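PDB 3WIW: glycosyl hydrolase family 88, which hydrolyses unsaturated glucuronyl oligosaccharides with specificity for those derived from heparin, using an alpha6/alpha6-barrel fold. Local coordinates for residues Y86-D91 / A384-A389; R304-A309 / D343-K348; K328-A333 / E390-D395; D335-L340 / Y379-A384. All coordinates share one frame; numbering follows the deposited sequence. Where two conformers were deposited one is given.

Contact 1: residues Y86-D91 / A384-A389; sequences YELSGD and ALKRYA
Glu87 OE1 takes the ammonium group of Lys386, with NZ 2.8 Å away in at least one of the two conformers of the lysine, in a salt bridge that links two helices far apart in sequence. The nitrogen does not come in flat: it sits above the carboxylate, 38° out of its plane. The other oxygen, OE2, is held in a second salt bridge by Arg130, so both oxygens of the group have a positive partner and its rotation should be restrained. Lys386 leaves its helix with CG anti to the backbone N (chi1 -170°), which carries the chain across, with CD 4.0 Å from Glu87 CB, and the bend at chi3 (62°) turns CE and NZ toward the carboxylate. Helix 77-89 and helix 375-392 belong to the alpha6/alpha6-barrel, and here the C-terminal turn of the first meets the last helix of the chain. Beside the ion pair the joint turns apolar. Leu88 brings its CD2 methyl against the backbone of that helix, 3.7 Å from Lys386 CA, and the same methyl lies 4.4 Å from Leu385 CB. Leu396, in the C-terminal tail, packs on Leu88 as well.

Contact 2: residues R304-A309 / D343-K348; sequences RDASAA and DEYLAK
The Tyr345 ring meets Ala306 obliquely, with the CB methyl 4.0 Å from CD1 and 4.1 Å from CE1, while His359 makes an edge-to-face pair with the same ring. At the far end of the tyrosine, its OH rests against the aliphatic root of Arg304, 3.6 Å from both CB and CG. These two side chains cross at about a right angle, and the guanidinium plane is turned 42° from the ring. The arginine folds about the CB-CG bond (chi2 -56°), turning CD and the guanidinium aside, and its NH2 makes a salt bridge to Asp287, so the phenol meets the hydrocarbon part of the chain while the charge is paired elsewhere. On the helix side, Asp305 occupies the N-cap: OD1 takes a weak capping bond from Ser307 N at 3.3 Å and also accepts a hydrogen bond from Ser307 OG at 2.8 Å. Its other oxygen, OD2, pairs with Arg246, a predicted substrate-binding residue whose side chain is about 9 Å from that of Ala306. Tyr345 packs the loop following helix 327-340 against the N-terminal turn of helix 306-322, a capped helix start in the alpha6/alpha6-barrel, next to Asp305, which as a second-shell residue probably positions Arg246.

Contact 3: residues K328-A333 / E390-D395; sequences KYFKFA and EIKKID
A single phenylalanine carries one whole side of this contact: Phe330 alone reaches from helix 327-340, over a backbone gap of 9.3 Å between its CA and that of Ile391. It spans the distance because CG stands anti to the backbone N (chi1 178°), which sends the ring straight out toward the end of helix 375-392. Two residues of that helix share one side of the ring, from CD1 to CZ. Ile391 slides past it in the opposite direction, bringing CG2 to 3.7 Å from Phe330 CE1 and CD1 to 4.1 Å from Phe330 CD1. Lys392 crosses at about a right angle; in at least one of its two conformers the bend at chi2 (-84°) lays CD 3.9 Å from Phe330 CZ. Tyr388, one turn back, meets the phenyl ring with the planes nearly parallel, and Leu317 of helix 306-322 touches it too. Just beyond Lys392 the helix stops in a Schellman motif, with Lys393 at positive phi as its C-prime residue. Replacing Phe330 with an alanine would probably open a gap between the two helix ends and leave the Ile391 methyls and the Lys392 methylenes without their partner. The joint lies at the protein surface and is purely apolar, using only the carbon part of the lysine, so it offers close packing without the directional hold of polar bonds.

Contact 4: residues D335-L340 / Y379-A384; sequences DILKTL and YYYLEA
Tyr381 swings its ring out with CG anti to the backbone N (chi1 173°), which carries the ring toward segment 335-340 of helix 327-340 although the CB bond itself does not aim there. Leu337 sends CD2 to meet it, 4.0 Å from Tyr381 CD1. That methyl has a second neighbour, Ala384 CB at 3.8 Å, and so fits between the tyrosine and the alanine one turn further on. Leu340 runs past the ring in the opposite direction, its CB 3.9 Å from Tyr381 CE1 and its CD1 4.0 Å from Tyr381 CD1. The helix segments 335-340 and 379-384 run with their N-to-C directions 125° apart, their axes 11.3 Å from each other at closest, a spacing that the ring and the two leucines bridge. The phenol OH hydrogen-bonds to Ser341 OG, just past the first helix, which fixes the far end of the ring. An alanine in place of Tyr381 would probably open a gap beside Leu337 and Leu340 and leave Ser341 OG without its phenol mate. All four touching residues are buried, so this barrel interface rests on hydrocarbon contact, with the phenol OH, the polar group among the touching side chains, bonded to Ser341.

Overall arrangement
Following the chain from the N terminus, helix 77-89 comes first and waits nearly 300 residues for its partner: contact 1 joins its end to helix 375-392 and closes the longest loop. Contact 2 closes a short one, holding most of helices 306-322 and 327-340, by bringing the chain after the second back to the start of the first. Contacts 3 and 4 pair helix 327-340 with helix 375-392 at successive levels, closing loops of some 56 and 38 residues, the second within the first. Contacts 2 and 4 fall within the span of contact 1; contact 2 crosses contacts 3 and 4, and contacts 1 and 3 cross each other. Helix 375-392 thus ties early and late barrel helices together.

Contact 1: residues Y86-D91 / A384-A389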
loop_
_atom_site.group_PDB
_atom_site.type_symbol
_atom_site.label_atom_id
_atom_site.label_comp_id
_atom_site.label_asym_id
_atom_site.label_seq_id
_atom_site.Cartn_x
_atom_site.Cartn_y
_atom_site.Cartn_z
ATOM N N TYR A 86 1.216 4.277 17.068
ATOM C CA TYR A 86 1.706 5.330 17.949
ATOM C C TYR A 86 1.027 6.667 17.653
ATOM O O TYR A 86 0.607 7.374 18.571
ATOM C CB TYR A 86 3.226 5.467 17.816
ATOM C CG TYR A 86 3.781 6.696 18.495
ATOM C CD1 TYR A 86 3.579 6.917 19.851
ATOM C CD2 TYR A 86 4.520 7.629 17.784
ATOM C CE1 TYR A 86 4.087 8.045 20.486
ATOM C CE2 TYR A 86 5.032 8.739 18.408
ATOM C CZ TYR A 86 4.815 8.954 19.753
ATOM O OH TYR A 86 5.340 10.079 20.349
ATOM N N GLU A 87 0.904 7.014 16.376
ATOM C CA GLU A 87 0.270 8.284 16.019
ATOM C C GLU A 87 -1.199 8.343 16.433
ATOM O O GLU A 87 -1.681 9.377 16.898
ATOM C CB GLU A 87 0.405 8.561 14.524
ATOM C CG GLU A 87 1.823 8.818 14.099
ATOM C CD GLU A 87 1.879 9.263 12.664
ATOM O OE1 GLU A 87 1.803 8.392 11.778
ATOM O OE2 GLU A 87 1.971 10.487 12.417
ATOM N N LEU A 88 -1.917 7.231 16.290
ATOM C CA LEU A 88 -3.320 7.190 16.658
ATOM C C LEU A 88 -3.485 7.323 18.161
ATOM O O LEU A 88 -4.357 8.051 18.639
ATOM C CB LEU A 88 -3.956 5.879 16.178
ATOM C CG LEU A 88 -4.188 5.746 14.670
ATOM C CD1 LEU A 88 -4.434 4.310 14.258
ATOM C CD2 LEU A 88 -5.348 6.626 14.216
ATOM N N SER A 89 -2.636 6.633 18.914
ATOM C CA SER A 89 -2.892 6.424 20.340
ATOM C C SER A 89 -2.045 7.280 21.274
ATOM O O SER A 89 -2.418 7.476 22.430
ATOM C CB SER A 89 -2.627 4.969 20.686
ATOM O OG SER A 89 -1.236 4.714 20.583
ATOM N N GLY A 90 -0.899 7.759 20.803
ATOM C CA GLY A 90 0.040 8.451 21.671
ATOM C C GLY A 90 0.793 7.529 22.609
ATOM O O GLY A 90 1.512 7.989 23.504
ATOM N N ASP A 91 0.632 6.225 22.412
ATOM C CA ASP A 91 1.225 5.248 23.308
ATOM C C ASP A 91 2.732 5.193 23.090
ATOM O O ASP A 91 3.199 4.675 22.073
ATOM C CB ASP A 91 0.592 3.880 23.043
ATOM C CG ASP A 91 1.040 2.825 24.023
ATOM O OD1 ASP A 91 2.141 2.954 24.603
ATOM O OD2 ASP A 91 0.278 1.858 24.204
ATOM N N ALA A 384 -5.707 4.615 6.927
ATOM C CA ALA A 384 -7.051 5.112 6.653
ATOM C C ALA A 384 -7.750 5.630 7.924
ATOM O O ALA A 384 -8.404 6.685 7.904
ATOM C CB ALA A 384 -7.885 4.021 5.963
ATOM N N LEU A 385 -7.602 4.908 9.035
ATOM C CA LEU A 385 -8.163 5.375 10.300
ATOM C C LEU A 385 -7.570 6.732 10.696
ATOM O O LEU A 385 -8.284 7.618 11.157
ATOM C CB LEU A 385 -7.918 4.385 11.438
ATOM C CG LEU A 385 -8.575 3.010 11.328
ATOM C CD1 LEU A 385 -8.508 2.281 12.652
ATOM C CD2 LEU A 385 -10.021 3.099 10.878
ATOM N N LYS A 386 -6.267 6.899 10.533
ATOM C CA LYS A 386 -5.629 8.166 10.858
ATOM C C LYS A 386 -6.160 9.288 9.943
ATOM O O LYS A 386 -6.476 10.377 10.419
ATOM C CB LYS A 386 -4.110 8.033 10.738
ATOM C CG LYS A 386 -3.356 9.216 11.293
ATOM C CD LYS A 386 -1.834 9.013 11.275
ATOM C CE LYS A 386 -1.312 8.843 9.855
ATOM N NZ LYS A 386 0.101 9.336 9.739
ATOM N N ARG A 387 -6.282 9.022 8.640
ATOM C CA ARG A 387 -6.820 10.023 7.717
ATOM C C ARG A 387 -8.272 10.391 8.037
ATOM O O ARG A 387 -8.668 11.567 8.005
ATOM C CB ARG A 387 -6.676 9.553 6.263
ATOM C CG ARG A 387 -5.253 9.506 5.801
ATOM C CD ARG A 387 -5.113 8.881 4.413
ATOM N NE ARG A 387 -3.715 8.895 3.979
ATOM C CZ ARG A 387 -3.307 8.676 2.731
ATOM N NH1 ARG A 387 -2.007 8.771 2.439
ATOM N NH2 ARG A 387 -4.184 8.370 1.774
ATOM N N TYR A 388 -9.065 9.376 8.351
ATOM C CA TYR A 388 -10.460 9.567 8.685
ATOM C C TYR A 388 -10.577 10.407 9.961
ATOM O O TYR A 388 -11.343 11.368 10.024
ATOM C CB TYR A 388 -11.133 8.202 8.871
ATOM C CG TYR A 388 -12.593 8.285 9.245
ATOM C CD1 TYR A 388 -13.570 8.345 8.266
ATOM C CD2 TYR A 388 -12.990 8.308 10.567
ATOM C CE1 TYR A 388 -14.904 8.413 8.580
ATOM C CE2 TYR A 388 -14.344 8.350 10.908
ATOM C CZ TYR A 388 -15.287 8.418 9.908
ATOM O OH TYR A 388 -16.612 8.499 10.224
ATOM N N ALA A 389 -9.837 10.029 10.999
ATOM C CA ALA A 389 -9.879 10.771 12.247
ATOM C C ALA A 389 -9.417 12.222 12.089
ATOM O O ALA A 389 -9.931 13.113 12.768
ATOM C CB ALA A 389 -9.065 10.054 13.322
#

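Contact 2: residues R304-A309 / D343-K348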
loop_
_atom_site.group_PDB
_atom_site.type_symbol
_atom_site.label_atom_id
_atom_site.label_comp_id
_atom_site.label_asym_id
_atom_site.label_seq_id
_atom_site.Cartn_x
_atom_site.Cartn_y
_atom_site.Cartn_z
ATOM N N ARG A 304 -12.989 -12.374 -0.907
ATOM C CA ARG A 304 -12.768 -10.918 -0.833
ATOM C C ARG A 304 -11.314 -10.602 -0.520
ATOM O O ARG A 304 -10.573 -11.453 -0.013
ATOM C CB ARG A 304 -13.627 -10.313 0.283
ATOM C CG ARG A 304 -15.090 -10.695 0.173
ATOM C CD ARG A 304 -15.690 -10.317 -1.196
ATOM N NE ARG A 304 -17.140 -10.425 -1.120
ATOM C CZ ARG A 304 -17.937 -9.517 -0.545
ATOM N NH1 ARG A 304 -19.251 -9.748 -0.417
ATOM N NH2 ARG A 304 -17.425 -8.394 -0.055
ATOM N N ASP A 305 -10.907 -9.375 -0.797
ATOM C CA ASP A 305 -9.542 -8.984 -0.472
ATOM C C ASP A 305 -9.570 -7.709 0.359
ATOM O O ASP A 305 -9.640 -6.567 -0.183
ATOM C CB ASP A 305 -8.723 -8.789 -1.758
ATOM C CG ASP A 305 -7.279 -8.416 -1.479
ATOM O OD1 ASP A 305 -6.803 -8.664 -0.332
ATOM O OD2 ASP A 305 -6.607 -7.881 -2.397
ATOM N N ALA A 306 -9.487 -7.895 1.676
ATOM C CA ALA A 306 -9.513 -6.765 2.594
ATOM C C ALA A 306 -8.376 -5.777 2.309
ATOM O O ALA A 306 -8.564 -4.576 2.484
ATOM C CB ALA A 306 -9.449 -7.226 4.038
ATOM N N SER A 307 -7.198 -6.250 1.878
ATOM C CA SER A 307 -6.069 -5.348 1.644
ATOM C C SER A 307 -6.427 -4.334 0.561
ATOM O O SER A 307 -6.133 -3.141 0.696
ATOM C CB SER A 307 -4.803 -6.137 1.296
ATOM O OG SER A 307 -4.860 -6.724 0.010
ATOM N N ALA A 308 -7.086 -4.786 -0.507
ATOM C CA ALA A 308 -7.533 -3.869 -1.557
ATOM C C ALA A 308 -8.505 -2.836 -0.983
ATOM O O ALA A 308 -8.438 -1.647 -1.338
ATOM C CB ALA A 308 -8.166 -4.631 -2.717
ATOM N N ALA A 309 -9.460 -3.289 -0.157
ATOM C CA ALA A 309 -10.419 -2.372 0.475
ATOM C C ALA A 309 -9.687 -1.317 1.296
ATOM O O ALA A 309 -10.059 -0.145 1.242
ATOM C CB ALA A 309 -11.387 -3.114 1.359
ATOM N N ASP A 343 -17.042 -7.193 13.176
ATOM C CA ASP A 343 -16.584 -8.498 13.635
ATOM C C ASP A 343 -16.074 -9.381 12.512
ATOM O O ASP A 343 -15.152 -10.154 12.710
ATOM C CB ASP A 343 -17.762 -9.215 14.333
ATOM C CG ASP A 343 -17.453 -10.675 14.705
ATOM O OD1 ASP A 343 -17.685 -11.607 13.886
ATOM O OD2 ASP A 343 -16.952 -10.893 15.827
ATOM N N GLU A 344 -16.676 -9.252 11.334
ATOM C CA GLU A 344 -16.329 -10.076 10.190
ATOM C C GLU A 344 -14.880 -9.863 9.760
ATOM O O GLU A 344 -14.219 -10.818 9.347
ATOM C CB GLU A 344 -17.244 -9.714 9.028
ATOM C CG GLU A 344 -17.030 -10.555 7.783
ATOM C CD GLU A 344 -17.964 -10.152 6.642
ATOM O OE1 GLU A 344 -18.729 -9.167 6.788
ATOM O OE2 GLU A 344 -17.932 -10.812 5.583
ATOM N N TYR A 345 -14.379 -8.623 9.863
ATOM C CA TYR A 345 -13.036 -8.267 9.384
ATOM C C TYR A 345 -12.001 -7.920 10.449
ATOM O O TYR A 345 -10.804 -8.081 10.224
ATOM C CB TYR A 345 -13.109 -7.147 8.335
ATOM C CG TYR A 345 -13.624 -7.652 7.016
ATOM C CD1 TYR A 345 -12.760 -8.196 6.075
ATOM C CD2 TYR A 345 -14.973 -7.629 6.726
ATOM C CE1 TYR A 345 -13.218 -8.681 4.863
ATOM C CE2 TYR A 345 -15.455 -8.113 5.504
ATOM C CZ TYR A 345 -14.571 -8.659 4.592
ATOM O OH TYR A 345 -15.004 -9.158 3.387
ATOM N N LEU A 346 -12.458 -7.439 11.598
ATOM C CA LEU A 346 -11.538 -6.959 12.621
ATOM C C LEU A 346 -11.319 -8.040 13.669
ATOM O O LEU A 346 -12.270 -8.478 14.338
ATOM C CB LEU A 346 -12.094 -5.693 13.282
ATOM C CG LEU A 346 -11.234 -5.073 14.378
ATOM C CD1 LEU A 346 -10.022 -4.398 13.744
ATOM C CD2 LEU A 346 -12.004 -4.079 15.177
ATOM N N ALA A 347 -10.079 -8.490 13.814
ATOM C CA ALA A 347 -9.754 -9.511 14.817
ATOM C C ALA A 347 -10.122 -9.085 16.233
ATOM O O ALA A 347 -10.007 -7.909 16.597
ATOM C CB ALA A 347 -8.269 -9.794 14.765
ATOM N N LYS A 348 -10.524 -10.048 17.056
ATOM C CA LYS A 348 -10.707 -9.768 18.476
ATOM C C LYS A 348 -9.352 -9.670 19.149
ATOM O O LYS A 348 -8.401 -10.327 18.721
ATOM C CB LYS A 348 -11.506 -10.889 19.119
ATOM C CG LYS A 348 -12.888 -10.936 18.574
ATOM C CD LYS A 348 -13.666 -12.166 19.049
ATOM C CE LYS A 348 -14.998 -12.285 18.321
ATOM N NZ LYS A 348 -14.868 -12.575 16.852
#

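Contact 3: residues K328-A333 / E390-D395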
loop_
_atom_site.group_PDB
_atom_site.type_symbol
_atom_site.label_atom_id
_atom_site.label_comp_id
_atom_site.label_asym_id
_atom_site.label_seq_id
_atom_site.Cartn_x
_atom_site.Cartn_y
_atom_site.Cartn_z
ATOM N N LYS A 328 -18.718 12.183 -1.846
ATOM C CA LYS A 328 -18.965 10.808 -2.313
ATOM C C LYS A 328 -17.773 9.892 -2.041
ATOM O O LYS A 328 -17.943 8.719 -1.721
ATOM C CB LYS A 328 -19.357 10.749 -3.795
ATOM C CG LYS A 328 -18.289 11.237 -4.760
ATOM C CD LYS A 328 -18.743 11.090 -6.209
ATOM C CE LYS A 328 -17.708 11.683 -7.163
ATOM N NZ LYS A 328 -17.379 13.108 -6.858
ATOM N N TYR A 329 -16.561 10.434 -2.146
ATOM C CA TYR A 329 -15.357 9.662 -1.844
ATOM C C TYR A 329 -15.223 9.406 -0.347
ATOM O O TYR A 329 -14.919 8.282 0.077
ATOM C CB TYR A 329 -14.109 10.379 -2.367
ATOM C CG TYR A 329 -14.161 10.682 -3.838
ATOM C CD1 TYR A 329 -14.488 9.683 -4.762
ATOM C CD2 TYR A 329 -13.865 11.952 -4.314
ATOM C CE1 TYR A 329 -14.528 9.956 -6.131
ATOM C CE2 TYR A 329 -13.901 12.239 -5.675
ATOM C CZ TYR A 329 -14.227 11.231 -6.582
ATOM O OH TYR A 329 -14.260 11.506 -7.932
ATOM N N PHE A 330 -15.450 10.443 0.449
ATOM C CA PHE A 330 -15.387 10.290 1.895
ATOM C C PHE A 330 -16.400 9.242 2.369
ATOM O O PHE A 330 -16.077 8.368 3.191
ATOM C CB PHE A 330 -15.686 11.616 2.586
ATOM C CG PHE A 330 -15.677 11.507 4.069
ATOM C CD1 PHE A 330 -14.486 11.598 4.774
ATOM C CD2 PHE A 330 -16.853 11.259 4.761
ATOM C CE1 PHE A 330 -14.473 11.478 6.150
ATOM C CE2 PHE A 330 -16.841 11.134 6.147
ATOM C CZ PHE A 330 -15.652 11.251 6.830
ATOM N N LYS A 331 -17.633 9.327 1.875
ATOM C CA LYS A 331 -18.698 8.416 2.312
ATOM C C LYS A 331 -18.365 6.974 1.942
ATOM O O LYS A 331 -18.568 6.056 2.736
ATOM C CB LYS A 331 -20.048 8.832 1.703
ATOM C CG LYS A 331 -21.212 7.911 2.013
ATOM C CD LYS A 331 -21.501 7.841 3.500
ATOM C CE LYS A 331 -22.882 7.219 3.767
ATOM N NZ LYS A 331 -23.109 5.901 3.092
ATOM N N PHE A 332 -17.820 6.775 0.748
ATOM C CA PHE A 332 -17.492 5.426 0.293
ATOM C C PHE A 332 -16.387 4.854 1.179
ATOM O O PHE A 332 -16.469 3.705 1.620
ATOM C CB PHE A 332 -17.113 5.468 -1.185
ATOM C CG PHE A 332 -17.137 4.130 -1.869
ATOM C CD1 PHE A 332 -16.060 3.250 -1.754
ATOM C CD2 PHE A 332 -18.220 3.762 -2.661
ATOM C CE1 PHE A 332 -16.078 1.996 -2.399
ATOM C CE2 PHE A 332 -18.231 2.538 -3.323
ATOM C CZ PHE A 332 -17.166 1.641 -3.186
ATOM N N ALA A 333 -15.365 5.661 1.472
ATOM C CA ALA A 333 -14.284 5.228 2.361
ATOM C C ALA A 333 -14.809 4.919 3.760
ATOM O O ALA A 333 -14.423 3.928 4.366
ATOM C CB ALA A 333 -13.188 6.282 2.443
ATOM N N GLU A 390 -8.462 12.466 11.195
ATOM C CA GLU A 390 -7.982 13.823 10.958
ATOM C C GLU A 390 -9.061 14.675 10.305
ATOM O O GLU A 390 -9.264 15.827 10.682
ATOM C CB GLU A 390 -6.723 13.783 10.090
ATOM C CG GLU A 390 -6.261 15.148 9.562
ATOM C CD GLU A 390 -5.957 16.157 10.652
ATOM O OE1 GLU A 390 -5.662 15.745 11.801
ATOM O OE2 GLU A 390 -6.019 17.372 10.357
ATOM N N ILE A 391 -9.766 14.096 9.336
ATOM C CA ILE A 391 -10.840 14.806 8.659
ATOM C C ILE A 391 -11.952 15.151 9.643
ATOM O O ILE A 391 -12.424 16.279 9.686
ATOM C CB ILE A 391 -11.400 13.985 7.475
ATOM C CG1 ILE A 391 -10.370 13.932 6.338
ATOM C CG2 ILE A 391 -12.723 14.589 6.962
ATOM C CD1 ILE A 391 -10.671 12.866 5.302
ATOM N N LYS A 392 -12.342 14.170 10.449
ATOM C CA LYS A 392 -13.440 14.334 11.400
ATOM C C LYS A 392 -13.025 15.036 12.696
ATOM O O LYS A 392 -13.881 15.401 13.512
ATOM C CB LYS A 392 -14.036 12.961 11.724
ATOM C CG LYS A 392 -14.726 12.291 10.544
ATOM C CD LYS A 392 -16.154 12.781 10.380
ATOM C CE LYS A 392 -17.063 12.156 11.429
ATOM N NZ LYS A 392 -18.503 12.483 11.199
ATOM N N LYS A 393 -11.721 15.221 12.881
ATOM C CA LYS A 393 -11.170 15.843 14.107
ATOM C C LYS A 393 -11.488 15.037 15.357
ATOM O O LYS A 393 -11.862 15.573 16.399
ATOM C CB LYS A 393 -11.607 17.299 14.262
ATOM C CG LYS A 393 -11.230 18.125 13.061
ATOM C CD LYS A 393 -11.398 19.581 13.323
ATOM C CE LYS A 393 -11.284 20.361 12.033
ATOM N NZ LYS A 393 -11.251 21.775 12.387
ATOM N N ILE A 394 -11.334 13.728 15.237
ATOM C CA ILE A 394 -11.598 12.809 16.335
ATOM C C ILE A 394 -10.299 12.461 17.055
ATOM O O ILE A 394 -9.338 11.980 16.437
ATOM C CB ILE A 394 -12.285 11.509 15.853
ATOM C CG1 ILE A 394 -13.657 11.819 15.244
ATOM C CG2 ILE A 394 -12.444 10.547 17.019
ATOM C CD1 ILE A 394 -14.242 10.693 14.414
ATOM N N ASP A 395 -10.286 12.711 18.362
ATOM C CA ASP A 395 -9.156 12.382 19.223
ATOM C C ASP A 395 -9.209 10.909 19.613
ATOM O O ASP A 395 -10.158 10.479 20.267
ATOM C CB ASP A 395 -9.255 13.235 20.485
ATOM C CG ASP A 395 -8.031 13.134 21.373
ATOM O OD1 ASP A 395 -7.166 12.263 21.134
ATOM O OD2 ASP A 395 -7.940 13.942 22.325
#

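Contact 4: residues D335-L340 / Y379-A384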
loop_
_atom_site.group_PDB
_atom_site.type_symbol
_atom_site.label_atom_id
_atom_site.label_comp_id
_atom_site.label_asym_id
_atom_site.label_seq_id
_atom_site.Cartn_x
_atom_site.Cartn_y
_atom_site.Cartn_z
ATOM N N ASP A 335 -17.766 3.923 4.591
ATOM C CA ASP A 335 -18.519 2.666 4.535
ATOM C C ASP A 335 -17.548 1.483 4.518
ATOM O O ASP A 335 -17.779 0.489 5.209
ATOM C CB ASP A 335 -19.392 2.611 3.286
ATOM C CG ASP A 335 -20.584 3.552 3.349
ATOM O OD1 ASP A 335 -20.988 3.965 4.466
ATOM O OD2 ASP A 335 -21.132 3.869 2.264
ATOM N N ILE A 336 -16.454 1.571 3.750
ATOM C CA ILE A 336 -15.473 0.500 3.758
ATOM C C ILE A 336 -14.923 0.330 5.164
ATOM O O ILE A 336 -14.803 -0.799 5.660
ATOM C CB ILE A 336 -14.276 0.812 2.834
ATOM C CG1 ILE A 336 -14.694 0.784 1.358
ATOM C CG2 ILE A 336 -13.150 -0.174 3.096
ATOM C CD1 ILE A 336 -13.630 1.409 0.428
ATOM N N LEU A 337 -14.553 1.432 5.809
ATOM C CA LEU A 337 -13.977 1.333 7.143
ATOM C C LEU A 337 -14.933 0.736 8.171
ATOM O O LEU A 337 -14.502 -0.019 9.055
ATOM C CB LEU A 337 -13.431 2.684 7.616
ATOM C CG LEU A 337 -12.228 3.214 6.843
ATOM C CD1 LEU A 337 -11.853 4.563 7.432
ATOM C CD2 LEU A 337 -11.075 2.221 6.917
ATOM N N LYS A 338 -16.221 1.051 8.059
ATOM C CA LYS A 338 -17.181 0.441 8.959
ATOM C C LYS A 338 -17.236 -1.073 8.754
ATOM O O LYS A 338 -17.315 -1.817 9.727
ATOM C CB LYS A 338 -18.542 1.090 8.803
ATOM C CG LYS A 338 -18.587 2.455 9.457
ATOM C CD LYS A 338 -19.867 3.211 9.138
ATOM C CE LYS A 338 -19.941 4.486 9.952
ATOM N NZ LYS A 338 -21.189 5.242 9.699
ATOM N N THR A 339 -17.181 -1.541 7.508
ATOM C CA THR A 339 -17.138 -2.983 7.244
ATOM C C THR A 339 -15.846 -3.630 7.756
ATOM O O THR A 339 -15.877 -4.690 8.408
ATOM C CB THR A 339 -17.340 -3.294 5.740
ATOM O OG1 THR A 339 -18.615 -2.798 5.311
ATOM C CG2 THR A 339 -17.295 -4.804 5.484
ATOM N N LEU A 340 -14.709 -3.004 7.464
ATOM C CA LEU A 340 -13.429 -3.530 7.922
ATOM C C LEU A 340 -13.319 -3.572 9.438
ATOM O O LEU A 340 -12.587 -4.401 9.974
ATOM C CB LEU A 340 -12.257 -2.736 7.335
ATOM C CG LEU A 340 -12.029 -2.947 5.839
ATOM C CD1 LEU A 340 -10.826 -2.107 5.463
ATOM C CD2 LEU A 340 -11.755 -4.414 5.465
ATOM N N TYR A 379 -1.442 -2.108 7.698
ATOM C CA TYR A 379 -0.778 -0.839 7.535
ATOM C C TYR A 379 -1.721 0.168 6.885
ATOM O O TYR A 379 -1.932 1.276 7.416
ATOM C CB TYR A 379 0.453 -1.071 6.674
ATOM C CG TYR A 379 1.189 0.199 6.331
ATOM C CD1 TYR A 379 2.157 0.748 7.197
ATOM C CD2 TYR A 379 0.944 0.867 5.113
ATOM C CE1 TYR A 379 2.856 1.906 6.853
ATOM C CE2 TYR A 379 1.637 2.035 4.770
ATOM C CZ TYR A 379 2.592 2.539 5.645
ATOM O OH TYR A 379 3.308 3.661 5.341
ATOM N N TYR A 380 -2.324 -0.205 5.752
ATOM C CA TYR A 380 -3.201 0.737 5.052
ATOM C C TYR A 380 -4.515 0.969 5.790
ATOM O O TYR A 380 -5.083 2.054 5.708
ATOM C CB TYR A 380 -3.398 0.378 3.559
ATOM C CG TYR A 380 -2.099 0.569 2.804
ATOM C CD1 TYR A 380 -1.583 1.851 2.548
ATOM C CD2 TYR A 380 -1.337 -0.537 2.428
ATOM C CE1 TYR A 380 -0.357 2.035 1.896
ATOM C CE2 TYR A 380 -0.111 -0.373 1.780
ATOM C CZ TYR A 380 0.377 0.921 1.524
ATOM O OH TYR A 380 1.592 1.053 0.928
ATOM N N TYR A 381 -4.971 -0.019 6.560
ATOM C CA TYR A 381 -6.131 0.188 7.404
ATOM C C TYR A 381 -5.875 1.233 8.486
ATOM O O TYR A 381 -6.663 2.166 8.655
ATOM C CB TYR A 381 -6.547 -1.141 8.029
ATOM C CG TYR A 381 -7.642 -1.051 9.060
ATOM C CD1 TYR A 381 -8.940 -0.684 8.702
ATOM C CD2 TYR A 381 -7.388 -1.362 10.383
ATOM C CE1 TYR A 381 -9.981 -0.638 9.662
ATOM C CE2 TYR A 381 -8.399 -1.324 11.346
ATOM C CZ TYR A 381 -9.689 -0.959 10.977
ATOM O OH TYR A 381 -10.676 -0.919 11.937
ATOM N N LEU A 382 -4.752 1.126 9.201
ATOM C CA LEU A 382 -4.471 2.156 10.201
ATOM C C LEU A 382 -4.207 3.511 9.537
ATOM O O LEU A 382 -4.587 4.557 10.090
ATOM C CB LEU A 382 -3.330 1.771 11.150
ATOM C CG LEU A 382 -3.611 0.568 12.055
ATOM C CD1 LEU A 382 -2.584 0.540 13.164
ATOM C CD2 LEU A 382 -5.027 0.600 12.646
ATOM N N GLU A 383 -3.591 3.524 8.358
ATOM C CA GLU A 383 -3.394 4.791 7.649
ATOM C C GLU A 383 -4.746 5.434 7.365
ATOM O O GLU A 383 -4.943 6.637 7.585
ATOM C CB GLU A 383 -2.647 4.546 6.358
ATOM C CG GLU A 383 -2.216 5.827 5.675
ATOM C CD GLU A 383 -1.504 5.502 4.401
ATOM O OE1 GLU A 383 -0.265 5.411 4.435
ATOM O OE2 GLU A 383 -2.172 5.286 3.361
ATOM N N ALA A 384 -5.707 4.615 6.927
ATOM C CA ALA A 384 -7.051 5.112 6.653
ATOM C C ALA A 384 -7.750 5.630 7.924
ATOM O O ALA A 384 -8.404 6.685 7.904
ATOM C CB ALA A 384 -7.885 4.021 5.963
#